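Local coordinates for protein beta-N-acetylglucosaminidase (Thermotoga maritima, PDB 3WO8) that probably hydrolyses terminal non-reducing N-acetyl-D-hexosamine residues from N-acetyl-beta-D-hexosaminides, as a TIM-barrel glycosidase of glycosyl hydrolase family 3, at residues F194-L197 against W198-L202; I239-V242 against L243-I247. All coordinates share one frame; numbering follows the deposited sequence.

Interaction 1: F194-L197 against W198-L202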
ATOM      1  N   PHE B 194     -17.429 -21.366  34.085  1.00 55.71           N
ATOM      2  CA  PHE B 194     -16.934 -19.992  34.202  1.00 57.39           C
ATOM      3  C   PHE B 194     -15.524 -19.871  34.745  1.00 60.49           C
ATOM      4  O   PHE B 194     -14.851 -18.889  34.488  1.00 63.52           O
ATOM      5  CB  PHE B 194     -17.824 -19.183  35.115  1.00 57.88           C
ATOM      6  CG  PHE B 194     -17.302 -17.812  35.405  1.00 57.89           C
ATOM      7  CD1 PHE B 194     -17.631 -16.735  34.584  1.00 62.08           C
ATOM      8  CD2 PHE B 194     -16.485 -17.579  36.505  1.00 55.64           C
ATOM      9  CE1 PHE B 194     -17.168 -15.451  34.876  1.00 58.91           C
ATOM     10  CE2 PHE B 194     -16.007 -16.303  36.789  1.00 52.02           C
ATOM     11  CZ  PHE B 194     -16.356 -15.238  35.979  1.00 54.44           C
ATOM     12  N   GLU B 195     -15.084 -20.835  35.533  1.00 68.01           N
ATOM     13  CA  GLU B 195     -13.739 -20.781  36.062  1.00 75.04           C
ATOM     14  C   GLU B 195     -12.736 -21.066  34.938  1.00 72.74           C
ATOM     15  O   GLU B 195     -11.721 -20.386  34.823  1.00 73.78           O
ATOM     16  CB  GLU B 195     -13.569 -21.768  37.215  1.00 80.76           C
ATOM     17  CG  GLU B 195     -12.377 -21.463  38.118  1.00 87.96           C
ATOM     18  CD  GLU B 195     -11.653 -22.727  38.597  1.00 97.43           C
ATOM     19  OE1 GLU B 195     -10.849 -22.640  39.551  1.00 97.28           O
ATOM     20  OE2 GLU B 195     -11.879 -23.816  38.021  1.00 95.53           O
ATOM     21  N   LYS B 196     -13.014 -22.065  34.110  1.00 68.95           N
ATOM     22  CA  LYS B 196     -12.149 -22.330  32.959  1.00 65.10           C
ATOM     23  C   LYS B 196     -12.072 -21.078  32.087  1.00 58.14           C
ATOM     24  O   LYS B 196     -10.980 -20.658  31.705  1.00 55.81           O
ATOM     25  CB  LYS B 196     -12.649 -23.518  32.140  1.00 67.55           C
ATOM     26  CG  LYS B 196     -11.823 -24.786  32.294  1.00 71.79           C
ATOM     27  CD  LYS B 196     -11.930 -25.652  31.036  1.00 75.34           C
ATOM     28  CE  LYS B 196     -10.627 -26.376  30.703  1.00 76.84           C
ATOM     29  NZ  LYS B 196     -10.412 -26.507  29.229  1.00 73.28           N
ATOM     30  N   LEU B 197     -13.232 -20.489  31.805  1.00 48.64           N
ATOM     31  CA  LEU B 197     -13.318 -19.192  31.122  1.00 56.64           C
ATOM     32  C   LEU B 197     -12.419 -18.110  31.665  1.00 61.12           C
ATOM     33  O   LEU B 197     -11.682 -17.449  30.913  1.00 63.00           O
ATOM     34  CB  LEU B 197     -14.723 -18.617  31.201  1.00 60.46           C
ATOM     35  CG  LEU B 197     -15.532 -18.717  29.907  1.00 69.34           C
ATOM     36  CD1 LEU B 197     -15.694 -20.172  29.472  1.00 67.81           C
ATOM     37  CD2 LEU B 197     -16.883 -18.013  30.071  1.00 69.74           C
ATOM     38  N   TRP B 198     -12.537 -17.897  32.970  1.00 61.44           N
ATOM     39  CA  TRP B 198     -11.816 -16.831  33.663  1.00 54.34           C
ATOM     40  C   TRP B 198     -10.319 -17.084  33.585  1.00 50.25           C
ATOM     41  O   TRP B 198      -9.544 -16.195  33.272  1.00 49.29           O
ATOM     42  CB  TRP B 198     -12.282 -16.737  35.121  1.00 49.67           C
ATOM     43  CG  TRP B 198     -11.660 -15.602  35.817  1.00 46.07           C
ATOM     44  CD1 TRP B 198     -10.608 -15.663  36.674  1.00 42.89           C
ATOM     45  CD2 TRP B 198     -11.987 -14.209  35.664  1.00 44.31           C
ATOM     46  NE1 TRP B 198     -10.276 -14.397  37.089  1.00 45.03           N
ATOM     47  CE2 TRP B 198     -11.103 -13.487  36.480  1.00 44.05           C
ATOM     48  CE3 TRP B 198     -12.940 -13.504  34.915  1.00 48.03           C
ATOM     49  CZ2 TRP B 198     -11.144 -12.085  36.585  1.00 47.48           C
ATOM     50  CZ3 TRP B 198     -12.981 -12.083  35.016  1.00 47.12           C
ATOM     51  CH2 TRP B 198     -12.097 -11.403  35.854  1.00 46.49           C
ATOM     52  N   GLU B 199      -9.946 -18.321  33.846  1.00 50.54           N
ATOM     53  CA  GLU B 199      -8.567 -18.772  33.742  1.00 55.90           C
ATOM     54  C   GLU B 199      -7.975 -18.812  32.343  1.00 52.70           C
ATOM     55  O   GLU B 199      -6.772 -18.674  32.197  1.00 51.07           O
ATOM     56  CB  GLU B 199      -8.445 -20.179  34.313  1.00 61.52           C
ATOM     57  CG  GLU B 199      -8.662 -20.236  35.807  1.00 69.22           C
ATOM     58  CD  GLU B 199      -8.426 -21.618  36.368  1.00 76.65           C
ATOM     59  OE1 GLU B 199      -8.977 -22.603  35.820  1.00 79.34           O
ATOM     60  OE2 GLU B 199      -7.688 -21.703  37.363  1.00 78.44           O
ATOM     61  N   GLU B 200      -8.789 -19.082  31.321  1.00 57.89           N
ATOM     62  CA  GLU B 200      -8.255 -19.273  29.945  1.00 56.24           C
ATOM     63  C   GLU B 200      -8.635 -18.141  28.975  1.00 53.88           C
ATOM     64  O   GLU B 200      -7.875 -17.217  28.767  1.00 47.23           O
ATOM     65  CB  GLU B 200      -8.681 -20.632  29.411  1.00 58.61           C
ATOM     66  CG  GLU B 200      -7.956 -21.784  30.086  1.00 59.40           C
ATOM     67  CD  GLU B 200      -8.643 -23.123  29.911  1.00 64.22           C
ATOM     68  OE1 GLU B 200      -9.265 -23.368  28.854  1.00 59.98           O
ATOM     69  OE2 GLU B 200      -8.547 -23.945  30.845  1.00 72.24           O
ATOM     70  N   ASP B 201      -9.844 -18.182  28.448  1.00 53.51           N
ATOM     71  CA  ASP B 201     -10.280 -17.247  27.401  1.00 55.65           C
ATOM     72  C   ASP B 201     -10.252 -15.760  27.782  1.00 55.28           C
ATOM     73  O   ASP B 201     -10.005 -14.893  26.929  1.00 49.77           O
ATOM     74  CB  ASP B 201     -11.703 -17.609  26.934  1.00 58.16           C
ATOM     75  CG  ASP B 201     -11.818 -19.061  26.516  1.00 59.41           C
ATOM     76  OD1 ASP B 201     -11.543 -19.950  27.373  1.00 59.58           O
ATOM     77  OD2 ASP B 201     -12.139 -19.302  25.322  1.00 64.76           O
ATOM     78  N   LEU B 202     -10.541 -15.471  29.050  1.00 53.72           N
ATOM     79  CA  LEU B 202     -10.609 -14.081  29.511  1.00 50.87           C
ATOM     80  C   LEU B 202      -9.256 -13.600  29.964  1.00 44.55           C
ATOM     81  O   LEU B 202      -9.067 -12.400  30.118  1.00 43.83           O
ATOM     82  CB  LEU B 202     -11.621 -13.904  30.644  1.00 49.94           C
ATOM     83  CG  LEU B 202     -13.068 -13.910  30.202  1.00 51.92           C
ATOM     84  CD1 LEU B 202     -13.924 -14.550  31.256  1.00 54.81           C
ATOM     85  CD2 LEU B 202     -13.547 -12.500  29.948  1.00 55.14           C
TER
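Phe-194 and Trp-198, one helical turn apart, both swing CG away from the backbone N (chi1 174° and -175°), which sends the phenyl and indole groups out side by side in the same direction. They meet at one corner, Phe-194 CZ lying 4.0 Å from Trp-198 CE3. Lys-196 reaches Glu-200 by a different route: its chain bends near the end and runs across the carboxylate, giving a salt bridge whose hydrogen bond, Lys-196 NZ to Glu-200 OE1 at 3.4 Å, is weak. The same OE1 also pairs with Lys-178, which in addition bridges to Asp-201, so Glu-200 OE1 is shared by two lysines. Were an alanine here, the carboxylate would be gone, which is likely to leave Lys-196 without its mate and Lys-178 with Asp-201 but not this second acid. On the exposed side the carboxylates of Glu-195 and Glu-199 stack with planes 17° apart, OE2 of Glu-195 3.8 Å from OE1 of Glu-199, a pairing of like charges that is likely to be mildly unfavourable. The backbone keeps alpha-helical i to i+4 bonds as far as Glu-200 N, 2.7 Å from Lys-196 O. Leu-197 O then takes Leu-202 N, five residues on, at 2.9 Å, a wider closing turn with Leu-202 CD1 touching Leu-197 CB at 4.1 Å. This short helix 194-199 lies on the outside of the barrel domain, where Leu-197 packs on Ala-192 and Ile-227, Leu-202 reaches Pro-174 beyond strand 167-173, and Trp-198 rests against helix 236-247.

Interaction 2: I239-V242 against L243-I247; sequences ITDV and LREKI
The side chains of Asp-241 and Glu-245 run side by side, pointing the same way, their carboxylate planes 25° apart, with Asp-241 OD1 3.4 Å from Glu-245 OE1. The other end of the Glu-245 carboxylate meets a methyl group, Thr-240 CG2, 3.9 Å from Glu-245 OE2. The guanidinium of Arg-244 turns away from both acids, and CG2 of Ile-239 approaches it obliquely, 4.5 Å from Arg-244 NE. A bend at chi2 (-107°) turns the guanidinium toward the turns leading into strands 253-257 and 283-286, where NH2 donates to Asn-282 and to the carbonyl of Gly-280, and NH1 to that of Gly-251. The backbone takes wider pi-type turns, its bonds running from residue i+5 back to i. Arg-244 N gives to Ile-239 O at 3.0 Å and Lys-246 N to Asp-241 O at 3.0 Å, whereas those of Glu-245 to Thr-240 and Ile-247 to Val-242 are weak. Val-242 and Leu-243 pack on Phe-173 of strand 167-173. The chemistry is thus divided by side: the guanidinium is hydrogen-bonded to neutral acceptors, backbone carbonyls and Asn-282, and not to the two acids, while these, with Glu-236 also near Asp-241, gather negative charge that would be expected to raise their affinity for protons somewhat.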
ATOM      1  N   ILE B 239     -21.675  -8.277  29.766  1.00 44.36           N
ATOM      2  CA  ILE B 239     -21.212  -6.910  29.554  1.00 45.16           C
ATOM      3  C   ILE B 239     -21.147  -6.069  30.860  1.00 49.06           C
ATOM      4  O   ILE B 239     -20.147  -5.411  31.114  1.00 50.19           O
ATOM      5  CB  ILE B 239     -22.073  -6.193  28.494  1.00 43.50           C
ATOM      6  CG1 ILE B 239     -21.930  -6.919  27.141  1.00 45.50           C
ATOM      7  CG2 ILE B 239     -21.691  -4.721  28.406  1.00 41.41           C
ATOM      8  CD1 ILE B 239     -22.640  -6.247  25.979  1.00 44.22           C
ATOM      9  N   THR B 240     -22.201  -6.060  31.680  1.00 52.46           N
ATOM     10  CA  THR B 240     -22.108  -5.380  32.976  1.00 48.49           C
ATOM     11  C   THR B 240     -21.400  -6.197  34.076  1.00 48.95           C
ATOM     12  O   THR B 240     -20.474  -5.714  34.720  1.00 47.51           O
ATOM     13  CB  THR B 240     -23.457  -4.923  33.485  1.00 47.46           C
ATOM     14  OG1 THR B 240     -23.875  -3.816  32.693  1.00 46.81           O
ATOM     15  CG2 THR B 240     -23.325  -4.450  34.933  1.00 48.02           C
ATOM     16  N   ASP B 241     -21.809  -7.430  34.296  1.00 47.62           N
ATOM     17  CA  ASP B 241     -21.298  -8.134  35.475  1.00 51.13           C
ATOM     18  C   ASP B 241     -19.860  -8.598  35.311  1.00 49.56           C
ATOM     19  O   ASP B 241     -19.013  -8.225  36.113  1.00 48.08           O
ATOM     20  CB  ASP B 241     -22.263  -9.253  35.955  1.00 51.00           C
ATOM     21  CG  ASP B 241     -23.681  -8.698  36.338  1.00 49.55           C
ATOM     22  OD1 ASP B 241     -23.859  -7.487  36.622  1.00 39.24           O
ATOM     23  OD2 ASP B 241     -24.636  -9.482  36.317  1.00 53.83           O
ATOM     24  N   VAL B 242     -19.561  -9.373  34.278  1.00 52.81           N
ATOM     25  CA  VAL B 242     -18.161  -9.806  34.062  1.00 58.01           C
ATOM     26  C   VAL B 242     -17.195  -8.710  33.533  1.00 59.50           C
ATOM     27  O   VAL B 242     -15.997  -8.744  33.852  1.00 61.98           O
ATOM     28  CB  VAL B 242     -18.064 -11.048  33.169  1.00 57.40           C
ATOM     29  CG1 VAL B 242     -18.361 -10.677  31.740  1.00 64.82           C
ATOM     30  CG2 VAL B 242     -16.681 -11.671  33.232  1.00 58.13           C
ATOM     31  N   LEU B 243     -17.679  -7.748  32.743  1.00 58.55           N
ATOM     32  CA  LEU B 243     -16.745  -6.815  32.076  1.00 53.68           C
ATOM     33  C   LEU B 243     -16.657  -5.479  32.772  1.00 48.97           C
ATOM     34  O   LEU B 243     -15.567  -5.055  33.176  1.00 45.32           O
ATOM     35  CB  LEU B 243     -17.057  -6.625  30.568  1.00 52.34           C
ATOM     36  CG  LEU B 243     -16.215  -5.602  29.757  1.00 48.71           C
ATOM     37  CD1 LEU B 243     -14.743  -5.970  29.731  1.00 49.78           C
ATOM     38  CD2 LEU B 243     -16.701  -5.421  28.338  1.00 47.22           C
ATOM     39  N   ARG B 244     -17.789  -4.803  32.893  1.00 43.87           N
ATOM     40  CA  ARG B 244     -17.800  -3.471  33.511  1.00 45.82           C
ATOM     41  C   ARG B 244     -17.515  -3.422  35.016  1.00 48.52           C
ATOM     42  O   ARG B 244     -16.982  -2.407  35.502  1.00 49.50           O
ATOM     43  CB  ARG B 244     -19.119  -2.802  33.298  1.00 47.70           C
ATOM     44  CG  ARG B 244     -19.440  -2.644  31.844  1.00 49.67           C
ATOM     45  CD  ARG B 244     -19.306  -1.217  31.447  1.00 49.64           C
ATOM     46  NE  ARG B 244     -19.740  -1.038  30.068  1.00 49.95           N
ATOM     47  CZ  ARG B 244     -19.047  -0.420  29.128  1.00 46.92           C
ATOM     48  NH1 ARG B 244     -17.860   0.073  29.392  1.00 46.75           N
ATOM     49  NH2 ARG B 244     -19.557  -0.296  27.915  1.00 50.65           N
ATOM     50  N   GLU B 245     -17.875  -4.493  35.734  1.00 48.17           N
ATOM     51  CA  GLU B 245     -17.707  -4.574  37.202  1.00 49.88           C
ATOM     52  C   GLU B 245     -16.539  -5.448  37.574  1.00 52.37           C
ATOM     53  O   GLU B 245     -15.570  -4.977  38.176  1.00 62.71           O
ATOM     54  CB  GLU B 245     -18.982  -5.079  37.917  1.00 47.68           C
ATOM     55  CG  GLU B 245     -20.193  -4.191  37.651  1.00 50.79           C
ATOM     56  CD  GLU B 245     -21.478  -4.615  38.346  1.00 52.19           C
ATOM     57  OE1 GLU B 245     -21.705  -5.817  38.618  1.00 57.13           O
ATOM     58  OE2 GLU B 245     -22.299  -3.713  38.589  1.00 50.87           O
ATOM     59  N   LYS B 246     -16.618  -6.725  37.243  1.00 48.38           N
ATOM     60  CA  LYS B 246     -15.583  -7.631  37.686  1.00 50.02           C
ATOM     61  C   LYS B 246     -14.207  -7.199  37.151  1.00 55.20           C
ATOM     62  O   LYS B 246     -13.253  -7.129  37.909  1.00 56.88           O
ATOM     63  CB  LYS B 246     -15.902  -9.062  37.295  1.00 47.64           C
ATOM     64  CG  LYS B 246     -15.074 -10.062  38.052  1.00 47.51           C
ATOM     65  CD  LYS B 246     -15.390 -11.470  37.596  1.00 52.38           C
ATOM     66  CE  LYS B 246     -14.869 -12.521  38.563  1.00 56.01           C
ATOM     67  NZ  LYS B 246     -13.472 -12.233  39.026  1.00 58.74           N
ATOM     68  N   ILE B 247     -14.115  -6.882  35.862  1.00 60.33           N
ATOM     69  CA  ILE B 247     -12.822  -6.522  35.252  1.00 56.00           C
ATOM     70  C   ILE B 247     -12.461  -5.081  35.526  1.00 49.28           C
ATOM     71  O   ILE B 247     -11.304  -4.773  35.822  1.00 51.60           O
ATOM     72  CB  ILE B 247     -12.822  -6.730  33.725  1.00 55.90           C
ATOM     73  CG1 ILE B 247     -12.521  -8.189  33.405  1.00 59.67           C
ATOM     74  CG2 ILE B 247     -11.770  -5.838  33.062  1.00 52.91           C
ATOM     75  CD1 ILE B 247     -12.996  -8.620  32.033  1.00 62.38           C
TER

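How the interactions relate
Both interactions are local turns of outer helices of the barrel domain, partly buried, with centres about 14 Å apart. They touch through side chains: the indole of Trp-198 in 194-202 receives Lys-246 of 239-247 in a cation-pi contact, Trp-198 CZ2 lying 3.4 Å from Lys-246 NZ, and also packs on Val-242 and Ile-247. Each has a buried apolar side and a more exposed face bearing paired acids. Interaction 1 is mostly alpha-helical and ends in a wider turn, with an acid shared by lysines; interaction 2 keeps pi-type winding throughout and sends its arginine to carbonyls near the barrel strands. Strand 167-173 backs interaction 2, whereas 194-202 leans on loops and on helix 236-247 itself.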